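PDB 6I60: alpha-rhamnosidase from Dictyoglomus thermophilum, which probably hydrolyses terminal non-reducing alpha-L-rhamnose residues of alpha-L-rhamnosides, as a multidomain bacterial glycoside hydrolase. Local coordinates for residues K579-L582 / E583-E587; G649-A652 / D653-Y656. All coordinates share one frame; numbering follows the deposited sequence.

Contact 1. Residues K579-L582 / E583-E587; sequences KYVL and EEHYE
Y580 and E584 are joined by a hydrogen bond of a short helix, 580-584. E584 N donates to Y580 O at 3.0 Å, with an N-H...O angle of 153°. One residue earlier, E583 N reaches K579 O in a weak bond of 3.3 Å. Helix gives way at H585, the N-cap residue of helix 586-599.

Among the side chains, K579 and E583 meet on the exposed side. E583 CG sits beside its own backbone N (chi1 -37°), and from there the extended chain passes K579 O and carries OE1 to 4.0 Å from K579 CE. K579 NZ stays 4.8 Å from E583 OE1, so opposite charges are near without a salt bridge. E583 OE2 makes a weak hydrogen bond to a bound triethylene glycol.

The apolar contact lies on the buried side. V581 CG2 is 4.1 Å from H585 CD2, and V581 O lies at the edge of the imidazole, in its plane. E584 CG is over one face of that ring, toward its rim. H585 ND1 is hydrogen-bonded to Y565 OH, while V581 and L582 pack on helix 564-576.

The chemistry is therefore two-sided: unpaired neighbouring charges outside, a packed, hydrogen-bonded histidine inside.

Contact 2. Residues G649-A652 / D653-Y656; sequences GKEA and DYKY
K650 and Y654 form the first hydrogen-bonded turn of helix 651-672, in the six-hairpin glycosidase domain. K650 is the N-cap residue. Just before it, G649, with positive phi, is the C-prime residue of a Schellman motif that ends helix 626-648, so one helix closes and the next opens almost at once.

The tight part is the backbone. Y654 N donates to K650 O at 2.8 Å. K655 N donates to E651 O at 2.9 Å, and this bond is nearly straight, at 174°. Y656 N follows with a bond to A652 O. Beside this turn K650 and D653 run side by side, their CB atoms 3.8 Å apart. D653 is gripped from outside the turn: K590 makes a salt bridge to OD1, and Y586 also holds the carboxylate.

The solvent side is looser. E651 is bent at chi2 (-48°), which turns its carboxylate back beside the Y654 ring, the two planes 45° apart. E651 OE2 and K655 NZ remain 6.5 Å apart, and K650 NZ does not contact the D653 carboxylate either. The nearest side-chain approach between E651 and Y654 is OE2 to CD2, at 4.0 Å.

Contacts 1 and 2 lie in series along the chain, in the same glycosidase domain, with centres about 15 Å apart. They meet directly. Y586 OH is 3.0 Å from D653 OD2, a probable hydrogen bond, and Y586 CE1 packs against K650 CD at 3.7 Å. The start of helix 586-599 is thus tied to the start of helix 651-672, while Y586 also packs on helix 626-648. Contact 2 adjoins a bound 2-(2-ethoxyethoxy)ethanol, about 4 Å from the Y656 side chain; the Y586 side chain is about 14 Å from such a molecule. Y656, with E659 and L660, lines that pocket. At contact 1, E587 hydrogen-bonds to triethylene glycol, probably from the crystallisation liquor.

Contact 1. Residues K579-L582 / E583-E587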
loop_
_atom_site.group_PDB
_atom_site.type_symbol
_atom_site.label_atom_id
_atom_site.label_comp_id
_atom_site.label_asym_id
_atom_site.label_seq_id
_atom_site.Cartn_x
_atom_site.Cartn_y
_atom_site.Cartn_z
ATOM N N LYS A 579 13.447 -5.291 11.984
ATOM C CA LYS A 579 13.211 -5.165 13.416
ATOM C C LYS A 579 13.284 -3.723 13.896
ATOM O O LYS A 579 12.829 -3.434 15.008
ATOM C CB LYS A 579 14.213 -6.021 14.194
ATOM C CG LYS A 579 15.671 -5.677 13.923
ATOM C CD LYS A 579 16.609 -6.684 14.577
ATOM C CE LYS A 579 17.189 -6.143 15.876
ATOM N NZ LYS A 579 17.614 -7.237 16.796
ATOM N N TYR A 580 13.835 -2.817 13.087
ATOM C CA TYR A 580 13.959 -1.426 13.506
ATOM C C TYR A 580 12.604 -0.735 13.577
ATOM O O TYR A 580 12.392 0.119 14.446
ATOM C CB TYR A 580 14.891 -0.678 12.556
ATOM C CG TYR A 580 16.264 -1.298 12.450
ATOM C CD1 TYR A 580 16.685 -1.899 11.272
ATOM C CD2 TYR A 580 17.138 -1.282 13.528
ATOM C CE1 TYR A 580 17.941 -2.468 11.171
ATOM C CE2 TYR A 580 18.394 -1.848 13.436
ATOM C CZ TYR A 580 18.791 -2.439 12.255
ATOM O OH TYR A 580 20.043 -3.004 12.158
ATOM N N VAL A 581 11.678 -1.085 12.679
ATOM C CA VAL A 581 10.342 -0.504 12.739
ATOM C C VAL A 581 9.584 -0.994 13.964
ATOM O O VAL A 581 8.600 -0.367 14.373
ATOM C CB VAL A 581 9.560 -0.810 11.448
ATOM C CG1 VAL A 581 8.959 -2.205 11.500
ATOM C CG2 VAL A 581 8.478 0.235 11.227
ATOM N N LEU A 582 10.022 -2.100 14.567
ATOM C CA LEU A 582 9.404 -2.567 15.802
ATOM C C LEU A 582 9.865 -1.747 17.000
ATOM O O LEU A 582 9.068 -1.455 17.897
ATOM C CB LEU A 582 9.708 -4.051 16.013
ATOM C CG LEU A 582 9.017 -5.024 15.053
ATOM C CD1 LEU A 582 9.155 -6.454 15.548
ATOM C CD2 LEU A 582 7.552 -4.658 14.869
ATOM N N GLU A 583 11.144 -1.363 17.031
ATOM C CA GLU A 583 11.639 -0.523 18.118
ATOM C C GLU A 583 11.162 0.916 17.981
ATOM O O GLU A 583 10.894 1.578 18.991
ATOM C CB GLU A 583 13.167 -0.560 18.167
ATOM C CG GLU A 583 13.780 -1.912 17.833
ATOM C CD GLU A 583 15.295 -1.859 17.747
ATOM O OE1 GLU A 583 15.940 -2.918 17.907
ATOM O OE2 GLU A 583 15.840 -0.757 17.520
ATOM N N GLU A 584 11.045 1.414 16.749
ATOM C CA GLU A 584 10.658 2.804 16.536
ATOM C C GLU A 584 9.237 3.083 17.012
ATOM O O GLU A 584 8.942 4.202 17.450
ATOM C CB GLU A 584 10.810 3.157 15.056
ATOM C CG GLU A 584 10.391 4.567 14.694
ATOM C CD GLU A 584 10.363 4.790 13.197
ATOM O OE1 GLU A 584 9.712 5.760 12.750
ATOM O OE2 GLU A 584 10.994 3.994 12.467
ATOM N N HIS A 585 8.348 2.089 16.948
ATOM C CA HIS A 585 6.953 2.257 17.343
ATOM C C HIS A 585 6.590 1.431 18.575
ATOM O O HIS A 585 5.402 1.255 18.867
ATOM C CB HIS A 585 6.024 1.899 16.182
ATOM C CG HIS A 585 6.072 2.869 15.042
ATOM N ND1 HIS A 585 5.438 4.092 15.078
ATOM C CD2 HIS A 585 6.669 2.791 13.829
ATOM C CE1 HIS A 585 5.648 4.728 13.939
ATOM N NE2 HIS A 585 6.392 3.960 13.164
ATOM N N TYR A 586 7.588 0.927 19.307
ATOM C CA TYR A 586 7.301 0.033 20.427
ATOM C C TYR A 586 6.545 0.750 21.540
ATOM O O TYR A 586 5.631 0.177 22.142
ATOM C CB TYR A 586 8.593 -0.576 20.969
ATOM C CG TYR A 586 8.359 -1.590 22.064
ATOM C CD1 TYR A 586 8.498 -1.241 23.402
ATOM C CD2 TYR A 586 7.987 -2.894 21.762
ATOM C CE1 TYR A 586 8.278 -2.162 24.407
ATOM C CE2 TYR A 586 7.765 -3.826 22.762
ATOM C CZ TYR A 586 7.913 -3.453 24.084
ATOM O OH TYR A 586 7.695 -4.369 25.088
ATOM N N GLU A 587 6.916 1.999 21.832
ATOM C CA GLU A 587 6.206 2.752 22.861
ATOM C C GLU A 587 4.751 2.988 22.476
ATOM O O GLU A 587 3.871 2.981 23.344
ATOM C CB GLU A 587 6.914 4.081 23.123
ATOM C CG GLU A 587 8.020 3.994 24.163
ATOM C CD GLU A 587 8.251 5.309 24.883
ATOM O OE1 GLU A 587 7.784 6.355 24.383
ATOM O OE2 GLU A 587 8.898 5.295 25.952
#

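Contact 2. Residues G649-A652 / D653-Y656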
loop_
_atom_site.group_PDB
_atom_site.type_symbol
_atom_site.label_atom_id
_atom_site.label_comp_id
_atom_site.label_asym_id
_atom_site.label_seq_id
_atom_site.Cartn_x
_atom_site.Cartn_y
_atom_site.Cartn_z
ATOM N N GLY A 649 14.536 -7.912 23.505
ATOM C CA GLY A 649 15.262 -8.172 24.730
ATOM C C GLY A 649 14.621 -7.653 25.998
ATOM O O GLY A 649 15.265 -7.687 27.053
ATOM N N LYS A 650 13.380 -7.174 25.936
ATOM C CA LYS A 650 12.678 -6.674 27.118
ATOM C C LYS A 650 12.059 -7.861 27.849
ATOM O O LYS A 650 10.898 -8.213 27.639
ATOM C CB LYS A 650 11.622 -5.648 26.723
ATOM C CG LYS A 650 12.067 -4.686 25.629
ATOM C CD LYS A 650 11.509 -3.290 25.865
ATOM C CE LYS A 650 12.036 -2.296 24.840
ATOM N NZ LYS A 650 11.982 -0.895 25.349
ATOM N N GLU A 651 12.850 -8.484 28.728
ATOM C CA GLU A 651 12.385 -9.681 29.427
ATOM C C GLU A 651 11.220 -9.369 30.358
ATOM O O GLU A 651 10.282 -10.168 30.472
ATOM C CB GLU A 651 13.535 -10.314 30.210
ATOM C CG GLU A 651 14.605 -10.948 29.335
ATOM C CD GLU A 651 14.023 -11.837 28.251
ATOM O OE1 GLU A 651 13.992 -11.403 27.078
ATOM O OE2 GLU A 651 13.599 -12.967 28.570
ATOM N N ALA A 652 11.261 -8.221 31.035
ATOM C CA ALA A 652 10.168 -7.855 31.930
ATOM C C ALA A 652 8.879 -7.630 31.151
ATOM O O ALA A 652 7.811 -8.119 31.541
ATOM C CB ALA A 652 10.540 -6.609 32.734
ATOM N N ASP A 653 8.958 -6.890 30.044
ATOM C CA ASP A 653 7.776 -6.681 29.218
ATOM C C ASP A 653 7.308 -7.980 28.580
ATOM O O ASP A 653 6.101 -8.193 28.423
ATOM C CB ASP A 653 8.060 -5.634 28.144
ATOM C CG ASP A 653 7.736 -4.227 28.603
ATOM O OD1 ASP A 653 7.214 -4.072 29.728
ATOM O OD2 ASP A 653 8.002 -3.276 27.839
ATOM N N TYR A 654 8.228 -8.865 28.294
ATOM C CA TYR A 654 7.884 -10.114 27.685
ATOM C C TYR A 654 7.072 -10.876 28.635
ATOM O O TYR A 654 5.956 -11.147 28.383
ATOM C CB TYR A 654 9.125 -10.882 27.301
ATOM C CG TYR A 654 8.934 -12.344 27.056
ATOM C CD1 TYR A 654 7.991 -12.801 26.216
ATOM C CD2 TYR A 654 9.718 -13.262 27.670
ATOM C CE1 TYR A 654 7.815 -14.130 26.014
ATOM C CE2 TYR A 654 9.542 -14.593 27.469
ATOM C CZ TYR A 654 8.584 -15.009 26.639
ATOM O OH TYR A 654 8.419 -16.327 26.435
ATOM N N LYS A 655 7.611 -11.186 29.788
ATOM C CA LYS A 655 6.873 -11.939 30.783
ATOM C C LYS A 655 5.547 -11.313 31.188
ATOM O O LYS A 655 4.585 -11.982 31.370
ATOM C CB LYS A 655 7.750 -12.178 31.995
ATOM C CG LYS A 655 7.901 -13.623 32.436
ATOM C CD LYS A 655 7.454 -14.664 31.407
ATOM C CE LYS A 655 7.734 -16.088 31.858
ATOM N NZ LYS A 655 9.188 -16.423 31.815
ATOM N N TYR A 656 5.492 -10.018 31.329
ATOM C CA TYR A 656 4.278 -9.379 31.699
ATOM C C TYR A 656 3.184 -9.602 30.730
ATOM O O TYR A 656 2.126 -9.907 31.120
ATOM C CB TYR A 656 4.526 -7.904 31.819
ATOM C CG TYR A 656 3.309 -7.120 32.099
ATOM C CD1 TYR A 656 2.802 -7.031 33.345
ATOM C CD2 TYR A 656 2.669 -6.470 31.116
ATOM C CE1 TYR A 656 1.675 -6.310 33.595
ATOM C CE2 TYR A 656 1.543 -5.750 31.361
ATOM C CZ TYR A 656 1.057 -5.681 32.605
ATOM O OH TYR A 656 -0.055 -4.953 32.841
#